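Local coordinates for protein tudor (Drosophila melanogaster, PDB 4Q5W), which probably acts with Piwi proteins in piRNA-mediated transposon repression through methylation-dependent protein binding, and is required in oogenesis for germ-cell formation, at residues 116-121 with 165-170; 122-127 with 175-180. All coordinates share one frame; numbering follows the deposited sequence.

Contact 1 of 2, residues 116-121 with 165-170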
ATOM      1  N   ALA A 116     -16.776   5.044 -13.792  1.00 18.40           N
ATOM      2  CA  ALA A 116     -17.987   4.463 -13.224  1.00 17.61           C
ATOM      3  C   ALA A 116     -17.952   2.930 -13.241  1.00 17.61           C
ATOM      4  O   ALA A 116     -18.624   2.280 -12.440  1.00 15.21           O
ATOM      5  CB  ALA A 116     -19.227   4.984 -13.950  1.00 19.60           C
ATOM      6  N   ILE A 117     -17.165   2.358 -14.146  1.00 17.06           N
ATOM      7  CA  ILE A 117     -16.996   0.915 -14.182  1.00 12.22           C
ATOM      8  C   ILE A 117     -16.379   0.449 -12.870  1.00 14.98           C
ATOM      9  O   ILE A 117     -16.794  -0.556 -12.297  1.00 15.52           O
ATOM     10  CB  ILE A 117     -16.117   0.474 -15.378  1.00 14.10           C
ATOM     11  CG1 ILE A 117     -16.807   0.856 -16.695  1.00 13.80           C
ATOM     12  CG2 ILE A 117     -15.868  -1.027 -15.323  1.00 16.45           C
ATOM     13  CD1 ILE A 117     -15.940   0.644 -17.936  1.00 14.34           C
ATOM     14  N   PHE A 118     -15.405   1.207 -12.380  1.00 15.71           N
ATOM     15  CA  PHE A 118     -14.739   0.846 -11.140  1.00 13.55           C
ATOM     16  C   PHE A 118     -15.679   1.005  -9.953  1.00 16.16           C
ATOM     17  O   PHE A 118     -15.630   0.212  -9.012  1.00 16.74           O
ATOM     18  CB  PHE A 118     -13.510   1.716 -10.893  1.00 12.40           C
ATOM     19  CG  PHE A 118     -12.468   1.647 -11.973  1.00 14.15           C
ATOM     20  CD1 PHE A 118     -12.386   0.559 -12.826  1.00 13.64           C
ATOM     21  CD2 PHE A 118     -11.559   2.680 -12.126  1.00 12.77           C
ATOM     22  CE1 PHE A 118     -11.406   0.504 -13.817  1.00 16.06           C
ATOM     23  CE2 PHE A 118     -10.587   2.632 -13.104  1.00 16.10           C
ATOM     24  CZ  PHE A 118     -10.512   1.540 -13.955  1.00 14.15           C
ATOM     25  N   GLU A 119     -16.520   2.039  -9.985  1.00 15.67           N
ATOM     26  CA  GLU A 119     -17.373   2.357  -8.837  1.00 16.78           C
ATOM     27  C   GLU A 119     -18.612   1.470  -8.743  1.00 16.07           C
ATOM     28  O   GLU A 119     -19.126   1.207  -7.652  1.00 16.64           O
ATOM     29  CB  GLU A 119     -17.806   3.827  -8.875  1.00 18.46           C
ATOM     30  CG  GLU A 119     -16.652   4.811  -8.968  1.00 21.88           C
ATOM     31  CD  GLU A 119     -15.735   4.762  -7.763  1.00 27.53           C
ATOM     32  OE1 GLU A 119     -16.181   4.332  -6.673  1.00 20.78           O
ATOM     33  OE2 GLU A 119     -14.559   5.161  -7.908  1.00 29.45           O
ATOM     34  N   LYS A 120     -19.099   1.025  -9.890  1.00 13.98           N
ATOM     35  CA  LYS A 120     -20.306   0.215  -9.943  1.00 15.61           C
ATOM     36  C   LYS A 120     -19.993  -1.264  -9.743  1.00 14.61           C
ATOM     37  O   LYS A 120     -20.892  -2.079  -9.536  1.00 15.89           O
ATOM     38  CB  LYS A 120     -21.023   0.449 -11.274  1.00 18.55           C
ATOM     39  CG  LYS A 120     -21.719   1.804 -11.342  1.00 25.71           C
ATOM     40  CD  LYS A 120     -22.308   2.097 -12.715  1.00 37.26           C
ATOM     41  CE  LYS A 120     -23.180   3.352 -12.670  1.00 47.49           C
ATOM     42  NZ  LYS A 120     -24.016   3.534 -13.893  1.00 52.58           N
ATOM     43  N   ASN A 121     -18.711  -1.598  -9.809  1.00 13.74           N
ATOM     44  CA  ASN A 121     -18.264  -2.982  -9.761  1.00 13.18           C
ATOM     45  C   ASN A 121     -17.006  -3.069  -8.915  1.00 12.59           C
ATOM     46  O   ASN A 121     -15.958  -3.466  -9.398  1.00 11.93           O
ATOM     47  CB  ASN A 121     -17.960  -3.484 -11.181  1.00 13.46           C
ATOM     48  CG  ASN A 121     -19.140  -3.307 -12.125  1.00 14.99           C
ATOM     49  OD1 ASN A 121     -20.121  -4.036 -12.039  1.00 15.42           O
ATOM     50  ND2 ASN A 121     -19.047  -2.336 -13.031  1.00 16.78           N
ATOM     51  N   LYS A 165      -1.458  -0.788 -20.293  1.00 14.45           N
ATOM     52  CA  LYS A 165      -2.033   0.470 -19.826  1.00 15.49           C
ATOM     53  C   LYS A 165      -3.148   0.145 -18.857  1.00 15.97           C
ATOM     54  O   LYS A 165      -4.235  -0.271 -19.261  1.00 15.15           O
ATOM     55  CB  LYS A 165      -2.585   1.275 -21.007  1.00 22.00           C
ATOM     56  CG  LYS A 165      -1.557   1.540 -22.101  1.00 24.52           C
ATOM     57  CD  LYS A 165      -2.169   2.279 -23.293  1.00 24.35           C
ATOM     58  CE  LYS A 165      -1.071   2.811 -24.214  1.00 30.31           C
ATOM     59  NZ  LYS A 165      -1.593   3.564 -25.394  1.00 28.31           N
ATOM     60  N   ILE A 166      -2.876   0.322 -17.573  1.00 13.70           N
ATOM     61  CA  ILE A 166      -3.733  -0.269 -16.552  1.00 13.28           C
ATOM     62  C   ILE A 166      -5.142   0.310 -16.493  1.00 10.76           C
ATOM     63  O   ILE A 166      -6.102  -0.431 -16.323  1.00 10.89           O
ATOM     64  CB  ILE A 166      -3.050  -0.250 -15.185  1.00 14.35           C
ATOM     65  CG1 ILE A 166      -1.794  -1.115 -15.246  1.00 17.28           C
ATOM     66  CG2 ILE A 166      -3.979  -0.793 -14.105  1.00 14.43           C
ATOM     67  CD1 ILE A 166      -0.878  -0.950 -14.054  1.00 19.49           C
ATOM     68  N   TYR A 167      -5.277   1.622 -16.646  1.00  9.77           N
ATOM     69  CA  TYR A 167      -6.598   2.245 -16.562  1.00 11.27           C
ATOM     70  C   TYR A 167      -7.521   1.679 -17.640  1.00 13.01           C
ATOM     71  O   TYR A 167      -8.628   1.200 -17.356  1.00 12.77           O
ATOM     72  CB  TYR A 167      -6.478   3.773 -16.662  1.00 10.35           C
ATOM     73  CG  TYR A 167      -7.804   4.512 -16.739  1.00 15.19           C
ATOM     74  CD1 TYR A 167      -8.676   4.523 -15.660  1.00 14.06           C
ATOM     75  CD2 TYR A 167      -8.168   5.220 -17.881  1.00 16.92           C
ATOM     76  CE1 TYR A 167      -9.885   5.203 -15.720  1.00 13.80           C
ATOM     77  CE2 TYR A 167      -9.379   5.908 -17.945  1.00 17.75           C
ATOM     78  CZ  TYR A 167     -10.231   5.890 -16.854  1.00 14.72           C
ATOM     79  OH  TYR A 167     -11.427   6.569 -16.899  1.00 15.58           O
ATOM     80  N   GLU A 168      -7.052   1.711 -18.880  1.00 11.65           N
ATOM     81  CA  GLU A 168      -7.832   1.206 -19.988  1.00 13.15           C
ATOM     82  C   GLU A 168      -7.983  -0.312 -19.957  1.00 13.50           C
ATOM     83  O   GLU A 168      -9.061  -0.825 -20.232  1.00 11.09           O
ATOM     84  CB  GLU A 168      -7.240   1.678 -21.316  1.00 11.00           C
ATOM     85  CG  GLU A 168      -7.337   3.190 -21.511  1.00 13.53           C
ATOM     86  CD  GLU A 168      -6.201   3.971 -20.869  1.00 14.92           C
ATOM     87  OE1 GLU A 168      -5.317   3.348 -20.245  1.00 17.24           O
ATOM     88  OE2 GLU A 168      -6.191   5.220 -21.001  1.00 16.23           O
ATOM     89  N   HIS A 169      -6.910  -1.031 -19.630  1.00 10.06           N
ATOM     90  CA  HIS A 169      -6.971  -2.487 -19.614  1.00 12.69           C
ATOM     91  C   HIS A 169      -7.891  -3.023 -18.524  1.00 12.77           C
ATOM     92  O   HIS A 169      -8.622  -4.000 -18.727  1.00 10.00           O
ATOM     93  CB  HIS A 169      -5.583  -3.086 -19.417  1.00 10.54           C
ATOM     94  CG  HIS A 169      -5.498  -4.522 -19.812  1.00 12.35           C
ATOM     95  ND1 HIS A 169      -5.458  -4.925 -21.129  1.00 12.84           N
ATOM     96  CD2 HIS A 169      -5.498  -5.655 -19.069  1.00 12.88           C
ATOM     97  CE1 HIS A 169      -5.406  -6.245 -21.179  1.00 12.45           C
ATOM     98  NE2 HIS A 169      -5.419  -6.711 -19.944  1.00 12.32           N
ATOM     99  N   LEU A 170      -7.857  -2.380 -17.365  1.00 11.00           N
ATOM    100  CA  LEU A 170      -8.684  -2.829 -16.244  1.00 11.61           C
ATOM    101  C   LEU A 170     -10.161  -2.655 -16.571  1.00  9.65           C
ATOM    102  O   LEU A 170     -10.977  -3.531 -16.279  1.00 12.59           O
ATOM    103  CB  LEU A 170      -8.332  -2.065 -14.974  1.00  9.26           C
ATOM    104  CG  LEU A 170      -9.009  -2.553 -13.697  1.00 11.95           C
ATOM    105  CD1 LEU A 170      -8.710  -4.031 -13.427  1.00  9.96           C
ATOM    106  CD2 LEU A 170      -8.562  -1.699 -12.525  1.00 14.31           C
TER
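Phe118 meets Tyr167 and Leu170 with the far end of its ring, and these two pairs make up the whole contact. The aromatic pair is rim to rim: CE2 of Phe118 lies 3.7 Å from CD1 of Tyr167, the ring centroids are 5.8 Å apart and the planes stand at 82°. Although the rings are nearly perpendicular, neither sits over the face of the other, so this is not a T-shaped stack. Tyr167 reaches the phenylalanine because its CG lies anti to the backbone N (chi1 174°).

The aliphatic part falls to Leu170, whose CD2 is 3.8 Å from CE1 of Phe118, while its CG is 3.9 Å from the same atom. The tyrosine thus takes the CE2 corner and the leucine the CE1 corner, with CZ between them. Replacing Phe118 with an alanine would probably open a gap between the two helices and leave the rim of Tyr167 and the CD2 methyl of Leu170 without their common partner.

Polar bonds lie beside this apolar core rather than across it. Tyr167 OH is hydrogen-bonded to Pro114 O, just ahead of helix 116-120, which ties the ring's polar end to the incoming chain. At the other end of that helix, Asn121 ND2 donates to Ile117 O at 3.0 Å, in the carbonyl plane and on a lone pair, with an N-H...O angle of 155°. Thr125 of helix 122-134 also touches both Phe118 and Leu170, which brings a third helix into the cluster.

With no hydrogen bond between the segments and both Phe118 and Leu170 buried, the junction of helix 116-120 with the start of helix 166-182 rests on shape and apolar contact, the tyrosine hydroxyl being satisfied at its margin.

Contact 2 of 2, residues 122-127 with 175-180; sequences KALTLT and QAELKL
Leu124 points its side chain at helix 166-182 and divides its two methyls between Leu178 and Glu177. Its CG stands anti to the backbone N (chi1 173°), which carries the fork across the space between the helices. On one branch, CD2 meets CD2 of Leu178 at 3.8 Å; these two leucine side chains run past each other in opposite directions, and Leu178 brings only the end of its side chain close.

The second branch meets a carboxylate. CD1 of Leu124 is 3.5 Å from both CD and OE1 of Glu177 and 3.7 Å from its OE2. Such near-equal distances place the methyl over the plane of the carboxylate group instead of beyond one oxygen. Glu177 gets there with an extended chain, so its aliphatic part spans the gap while its charged end remains at the surface. No hydrogen bond or salt bridge joins the segments.

Around this pair of contacts, Val174, one turn earlier on helix 166-182, touches both Leu124 and Thr125, and Asn121 touches Leu178 from the short link after helix 116-120. The contact therefore joins the first turns of helix 122-134, which leads on to strand 139-144, to the C-terminal half of helix 166-182.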
ATOM      1  N   LYS A 122     -17.115  -2.701  -7.640  1.00 13.08           N
ATOM      2  CA  LYS A 122     -15.927  -2.515  -6.809  1.00 15.18           C
ATOM      3  C   LYS A 122     -15.116  -3.792  -6.566  1.00 15.90           C
ATOM      4  O   LYS A 122     -13.886  -3.814  -6.758  1.00 11.68           O
ATOM      5  CB  LYS A 122     -16.329  -1.907  -5.462  1.00 15.50           C
ATOM      6  CG  LYS A 122     -16.862  -0.484  -5.546  1.00 17.54           C
ATOM      7  CD  LYS A 122     -17.240   0.035  -4.150  1.00 13.97           C
ATOM      8  CE  LYS A 122     -17.651   1.495  -4.189  1.00 14.42           C
ATOM      9  NZ  LYS A 122     -18.895   1.688  -4.981  1.00 15.13           N
ATOM     10  N   ALA A 123     -15.798  -4.841  -6.109  1.00 15.93           N
ATOM     11  CA  ALA A 123     -15.130  -6.098  -5.794  1.00 17.05           C
ATOM     12  C   ALA A 123     -14.513  -6.736  -7.039  1.00 19.05           C
ATOM     13  O   ALA A 123     -13.380  -7.211  -7.006  1.00 18.71           O
ATOM     14  CB  ALA A 123     -16.091  -7.067  -5.109  1.00 19.54           C
ATOM     15  N   LEU A 124     -15.248  -6.734  -8.143  1.00 12.32           N
ATOM     16  CA  LEU A 124     -14.712  -7.322  -9.370  1.00 11.97           C
ATOM     17  C   LEU A 124     -13.510  -6.528  -9.882  1.00 11.15           C
ATOM     18  O   LEU A 124     -12.525  -7.091 -10.359  1.00 15.15           O
ATOM     19  CB  LEU A 124     -15.803  -7.402 -10.442  1.00 12.32           C
ATOM     20  CG  LEU A 124     -15.379  -7.847 -11.849  1.00 13.72           C
ATOM     21  CD1 LEU A 124     -14.713  -9.206 -11.829  1.00 15.95           C
ATOM     22  CD2 LEU A 124     -16.620  -7.887 -12.735  1.00 13.05           C
ATOM     23  N   THR A 125     -13.600  -5.213  -9.788  1.00 12.58           N
ATOM     24  CA  THR A 125     -12.515  -4.359 -10.225  1.00 14.38           C
ATOM     25  C   THR A 125     -11.278  -4.626  -9.386  1.00 15.39           C
ATOM     26  O   THR A 125     -10.180  -4.743  -9.919  1.00 12.00           O
ATOM     27  CB  THR A 125     -12.890  -2.869 -10.139  1.00 14.62           C
ATOM     28  OG1 THR A 125     -13.932  -2.592 -11.084  1.00 14.12           O
ATOM     29  CG2 THR A 125     -11.672  -1.970 -10.441  1.00 12.93           C
ATOM     30  N   LEU A 126     -11.450  -4.732  -8.075  1.00 14.79           N
ATOM     31  CA  LEU A 126     -10.280  -4.893  -7.212  1.00 14.28           C
ATOM     32  C   LEU A 126      -9.604  -6.258  -7.345  1.00 14.58           C
ATOM     33  O   LEU A 126      -8.372  -6.352  -7.306  1.00 14.32           O
ATOM     34  CB  LEU A 126     -10.613  -4.555  -5.763  1.00 15.35           C
ATOM     35  CG  LEU A 126     -10.872  -3.057  -5.594  1.00 14.94           C
ATOM     36  CD1 LEU A 126     -10.862  -2.672  -4.118  1.00 18.06           C
ATOM     37  CD2 LEU A 126      -9.874  -2.203  -6.401  1.00 13.48           C
ATOM     38  N   THR A 127     -10.386  -7.316  -7.523  1.00 13.93           N
ATOM     39  CA  THR A 127      -9.804  -8.643  -7.711  0.50 16.61           C
ATOM     40  C   THR A 127      -9.100  -8.745  -9.071  1.00 18.46           C
ATOM     41  O   THR A 127      -8.036  -9.372  -9.187  1.00 12.44           O
ATOM     42  CB  THR A 127     -10.844  -9.785  -7.513  0.50 20.53           C
ATOM     43  OG1 THR A 127     -10.187 -11.056  -7.577  0.50 18.77           O
ATOM     44  CG2 THR A 127     -11.946  -9.733  -8.564  0.50 23.37           C
ATOM     45  N   GLN A 175     -15.327  -5.166 -17.977  1.00 13.35           N
ATOM     46  CA  GLN A 175     -16.461  -5.155 -18.893  1.00 13.38           C
ATOM     47  C   GLN A 175     -16.609  -6.504 -19.585  1.00 11.85           C
ATOM     48  O   GLN A 175     -17.727  -6.963 -19.828  1.00 12.92           O
ATOM     49  CB  GLN A 175     -16.308  -4.035 -19.926  1.00 12.76           C
ATOM     50  CG  GLN A 175     -16.454  -2.638 -19.334  1.00 19.50           C
ATOM     51  CD  GLN A 175     -17.883  -2.296 -18.957  1.00 27.45           C
ATOM     52  OE1 GLN A 175     -18.334  -2.577 -17.840  1.00 30.12           O
ATOM     53  NE2 GLN A 175     -18.600  -1.664 -19.878  1.00 31.40           N
ATOM     54  N   ALA A 176     -15.482  -7.141 -19.891  1.00 13.20           N
ATOM     55  CA  ALA A 176     -15.503  -8.416 -20.602  1.00 14.16           C
ATOM     56  C   ALA A 176     -16.104  -9.523 -19.743  1.00 12.36           C
ATOM     57  O   ALA A 176     -16.836 -10.373 -20.243  1.00 13.27           O
ATOM     58  CB  ALA A 176     -14.097  -8.798 -21.064  1.00 14.42           C
ATOM     59  N   GLU A 177     -15.805  -9.496 -18.446  1.00 12.23           N
ATOM     60  CA  GLU A 177     -16.346 -10.482 -17.518  1.00 12.78           C
ATOM     61  C   GLU A 177     -17.838 -10.246 -17.273  1.00 13.32           C
ATOM     62  O   GLU A 177     -18.629 -11.186 -17.286  1.00 14.03           O
ATOM     63  CB  GLU A 177     -15.571 -10.466 -16.195  1.00 12.54           C
ATOM     64  CG  GLU A 177     -16.054 -11.509 -15.189  1.00 16.13           C
ATOM     65  CD  GLU A 177     -14.996 -11.856 -14.151  1.00 19.16           C
ATOM     66  OE1 GLU A 177     -15.368 -12.386 -13.084  1.00 14.92           O
ATOM     67  OE2 GLU A 177     -13.796 -11.629 -14.411  1.00 17.73           O
ATOM     68  N   LEU A 178     -18.221  -8.987 -17.073  1.00 14.07           N
ATOM     69  CA  LEU A 178     -19.641  -8.636 -16.953  1.00 13.73           C
ATOM     70  C   LEU A 178     -20.425  -9.025 -18.205  1.00 17.19           C
ATOM     71  O   LEU A 178     -21.556  -9.492 -18.114  1.00 14.91           O
ATOM     72  CB  LEU A 178     -19.801  -7.139 -16.692  1.00 13.50           C
ATOM     73  CG  LEU A 178     -19.257  -6.609 -15.366  1.00 16.77           C
ATOM     74  CD1 LEU A 178     -19.307  -5.080 -15.366  1.00 13.06           C
ATOM     75  CD2 LEU A 178     -20.029  -7.185 -14.184  1.00 20.16           C
ATOM     76  N   LYS A 179     -19.832  -8.832 -19.378  1.00 15.24           N
ATOM     77  CA  LYS A 179     -20.541  -9.136 -20.618  1.00 18.51           C
ATOM     78  C   LYS A 179     -20.719 -10.644 -20.797  1.00 18.82           C
ATOM     79  O   LYS A 179     -21.772 -11.104 -21.248  1.00 17.71           O
ATOM     80  CB  LYS A 179     -19.828  -8.528 -21.830  1.00 17.18           C
ATOM     81  CG  LYS A 179     -20.526  -8.820 -23.152  1.00 26.56           C
ATOM     82  CD  LYS A 179     -19.860  -8.113 -24.326  1.00 33.43           C
ATOM     83  CE  LYS A 179     -20.660  -8.318 -25.606  1.00 40.02           C
ATOM     84  NZ  LYS A 179     -20.086  -7.544 -26.747  1.00 47.11           N
ATOM     85  N   LEU A 180     -19.690 -11.407 -20.434  1.00 14.41           N
ATOM     86  CA  LEU A 180     -19.747 -12.863 -20.540  1.00 17.62           C
ATOM     87  C   LEU A 180     -20.881 -13.413 -19.690  1.00 19.46           C
ATOM     88  O   LEU A 180     -21.621 -14.298 -20.120  1.00 21.40           O
ATOM     89  CB  LEU A 180     -18.421 -13.502 -20.112  1.00 17.45           C
ATOM     90  CG  LEU A 180     -18.384 -15.035 -20.143  1.00 20.86           C
ATOM     91  CD1 LEU A 180     -18.693 -15.554 -21.529  1.00 26.88           C
ATOM     92  CD2 LEU A 180     -17.033 -15.563 -19.665  1.00 18.60           C
TER

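In the fold
Both contacts use helix 166-182, contact 1 at its first turns and contact 2 farther along, with centres about 9 Å apart. Their other halves, helices 116-120 and 122-134, follow one another in the chain. Contact 1 is buried and partly aromatic; contact 2 is a surface contact, where aliphatic packing gives way to a carboxylate. Neither has a hydrogen bond between its segments. They also touch directly, Ile117 CD1 lying 3.6 Å from Gln175 CG. The three helices accompany the five-stranded mixed sheet of this extended Tudor fragment; the four-stranded sheet of strands 52-56 to 87-90 is inserted in sequence between its strands 16-21 and 108-112.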